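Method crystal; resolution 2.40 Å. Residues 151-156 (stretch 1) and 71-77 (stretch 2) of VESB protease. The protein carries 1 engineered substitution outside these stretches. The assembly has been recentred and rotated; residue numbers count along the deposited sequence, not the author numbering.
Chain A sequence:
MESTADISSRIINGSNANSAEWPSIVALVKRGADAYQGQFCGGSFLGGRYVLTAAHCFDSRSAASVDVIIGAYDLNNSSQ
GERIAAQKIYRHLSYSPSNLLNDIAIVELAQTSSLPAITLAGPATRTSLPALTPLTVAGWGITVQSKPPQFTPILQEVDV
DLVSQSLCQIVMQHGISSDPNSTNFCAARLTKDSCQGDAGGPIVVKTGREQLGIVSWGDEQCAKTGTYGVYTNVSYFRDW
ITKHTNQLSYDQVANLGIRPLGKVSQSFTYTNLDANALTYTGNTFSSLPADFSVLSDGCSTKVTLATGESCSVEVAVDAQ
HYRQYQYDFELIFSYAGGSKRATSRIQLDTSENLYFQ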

# COMPACT_ATOMS: atom_id res chain seq x y z
N PHE A 151 10.28 -19.42 10.65
CA PHE A 151 10.68 -18.11 11.17
C PHE A 151 10.31 -17.75 12.66
O PHE A 151 9.37 -18.25 13.27
CB PHE A 151 10.22 -16.97 10.25
CG PHE A 151 8.76 -16.56 10.46
CD1 PHE A 151 7.70 -17.26 9.82
CD2 PHE A 151 8.42 -15.51 11.34
CE1 PHE A 151 6.36 -16.91 10.03
CE2 PHE A 151 7.08 -15.16 11.55
CZ PHE A 151 6.04 -15.87 10.90
N THR A 152 11.07 -16.83 13.22
CA THR A 152 10.98 -16.49 14.63
C THR A 152 9.89 -15.49 14.96
O THR A 152 9.61 -14.62 14.17
CB THR A 152 12.35 -15.92 15.03
OG1 THR A 152 13.16 -17.03 15.39
CG2 THR A 152 12.32 -14.99 16.14
N PRO A 153 9.34 -15.56 16.18
CA PRO A 153 8.26 -14.64 16.49
C PRO A 153 8.70 -13.24 16.85
O PRO A 153 7.86 -12.38 17.08
CB PRO A 153 7.55 -15.33 17.66
CG PRO A 153 8.59 -16.16 18.30
CD PRO A 153 9.64 -16.47 17.30
N ILE A 154 10.00 -13.01 16.86
CA ILE A 154 10.60 -11.77 17.36
C ILE A 154 11.02 -10.87 16.18
O ILE A 154 11.68 -11.31 15.21
CB ILE A 154 11.85 -12.10 18.21
CG1 ILE A 154 11.51 -13.12 19.30
CG2 ILE A 154 12.50 -10.85 18.83
CD1 ILE A 154 10.87 -12.55 20.54
N LEU A 155 10.66 -9.61 16.28
CA LEU A 155 11.03 -8.63 15.28
C LEU A 155 12.55 -8.55 15.13
O LEU A 155 13.27 -8.40 16.10
CB LEU A 155 10.44 -7.26 15.66
CG LEU A 155 10.74 -6.08 14.75
CD1 LEU A 155 10.10 -6.29 13.38
CD2 LEU A 155 10.26 -4.80 15.39
N GLN A 156 13.02 -8.72 13.91
CA GLN A 156 14.43 -8.57 13.58
C GLN A 156 14.74 -7.24 12.87
O GLN A 156 13.87 -6.62 12.25
CB GLN A 156 14.86 -9.66 12.63
CG GLN A 156 14.53 -11.09 13.02
CD GLN A 156 15.39 -11.51 14.15
OE1 GLN A 156 16.62 -11.59 14.03
NE2 GLN A 156 14.78 -11.66 15.30
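Stretch 2 71-77: GAYDLNN

Two segments with no regular helix or strand, whose touching residues are at least 76 apart in sequence, are joined by a single beta bridge, and at its heart two carbonyl oxygens crowd each other: Pro153 O and Tyr73 O lie 3.2 Å apart, both acceptors, with no hydrogen bond between them. Each is paid for by an amide of the other segment. Leu75 N donates to Pro153 O at 2.7 Å, nearly straight at 171°, and Leu155 N donates to Tyr73 O at 3.0 Å with a more bent 142°. Both oxygens also receive a CA-H contact, Asp74 CA to Pro153 O at 3.4 Å and Ile154 CA to Tyr73 O at 3.6 Å.

The register runs antiparallel. Pro153 faces Leu75, Ile154 faces Asp74 and Leu155 faces Tyr73, with CA-CA distances of 4.9, 4.6 and 5.2 Å, so stretch 2 ascends as stretch 1 descends. Ile154 and Asp74 form the bridged pair, and the amides and carbonyls that hold it belong to their neighbours. The bridge uses the carbonyl of Pro153, so the missing N-H of proline costs it nothing here.

Starting at the bridged Asp74, stretch 2 enters a type I turn that ends at Asn77, closed by Asn77 N to Asp74 O at 2.9 Å. The Asp74 side chain, chi1 near 175°, braces the same turn: its OD1 accepts from Asn76 N at 2.9 Å. That OD1 also lies 3.8 Å from Pro153 CB, so one carboxylate oxygen both braces the turn and packs against the proline.

Around this polar centre the side chains supply apolar cover. Tyr73, a t rotamer at chi1, brings its ring against two residues of stretch 1: Leu155 CB is 3.8 Å from Tyr73 CD1, and Ile154 CG2 is 3.8 Å from Tyr73 CZ. Both approach the ring obliquely. The CB of Leu155 points toward stretch 2, while that of Ile154 points sideways and the end of its side chain comes nearer. Pro153 CB sits 4.4 Å from Leu75 CB, and farther out Phe151 CE2 meets Leu75 CD1 at 4.2 Å, the methyl lying at the ring edge near its plane.

Within stretch 1, Gln156 folds its amide back, NE2 donating to Ile154 O at 3.1 Å and 173°. The rule to read here is economy: two backbone hydrogen bonds set the register, a turn releases the chain, and a modest set of apolar contacts completes a burial of 392 Å² summed over both sides.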

# COMPACT_ATOMS: atom_id res chain seq x y z
N GLY A 71 2.89 -1.85 16.41
CA GLY A 71 3.81 -1.92 17.58
C GLY A 71 3.97 -3.36 18.01
O GLY A 71 4.27 -3.64 19.14
N ALA A 72 3.76 -4.29 17.08
CA ALA A 72 4.01 -5.72 17.36
C ALA A 72 5.49 -5.89 17.61
O ALA A 72 6.29 -5.13 17.07
CB ALA A 72 3.55 -6.57 16.17
N TYR A 73 5.87 -6.87 18.42
CA TYR A 73 7.27 -7.20 18.61
C TYR A 73 7.49 -8.71 18.74
O TYR A 73 8.08 -9.32 17.86
CB TYR A 73 7.83 -6.46 19.80
CG TYR A 73 9.24 -6.83 20.08
CD1 TYR A 73 10.26 -6.29 19.31
CD2 TYR A 73 9.57 -7.74 21.06
CE1 TYR A 73 11.57 -6.62 19.55
CE2 TYR A 73 10.88 -8.12 21.28
CZ TYR A 73 11.88 -7.54 20.52
OH TYR A 73 13.19 -7.87 20.71
N ASP A 74 7.02 -9.31 19.82
CA ASP A 74 6.99 -10.79 19.98
C ASP A 74 5.61 -11.23 19.55
O ASP A 74 4.61 -10.98 20.24
CB ASP A 74 7.22 -11.17 21.43
CG ASP A 74 7.09 -12.68 21.70
OD1 ASP A 74 6.63 -13.41 20.78
OD2 ASP A 74 7.44 -13.11 22.87
N LEU A 75 5.52 -11.88 18.39
CA LEU A 75 4.19 -12.19 17.85
C LEU A 75 3.38 -13.12 18.76
O LEU A 75 2.16 -13.12 18.67
CB LEU A 75 4.28 -12.74 16.42
CG LEU A 75 4.86 -11.76 15.40
CD1 LEU A 75 5.32 -12.46 14.17
CD2 LEU A 75 3.87 -10.72 15.00
N ASN A 76 4.04 -13.88 19.63
CA ASN A 76 3.36 -14.73 20.58
C ASN A 76 2.83 -14.02 21.84
O ASN A 76 2.26 -14.67 22.73
CB ASN A 76 4.29 -15.87 21.01
CG ASN A 76 4.17 -17.09 20.15
OD1 ASN A 76 3.18 -17.29 19.46
ND2 ASN A 76 5.18 -17.92 20.19
N ASN A 77 3.05 -12.72 21.94
CA ASN A 77 2.66 -11.97 23.10
C ASN A 77 1.56 -11.02 22.71
O ASN A 77 1.84 -9.90 22.27
CB ASN A 77 3.87 -11.20 23.62
CG ASN A 77 3.59 -10.44 24.93
OD1 ASN A 77 2.44 -10.11 25.26
ND2 ASN A 77 4.65 -10.15 25.67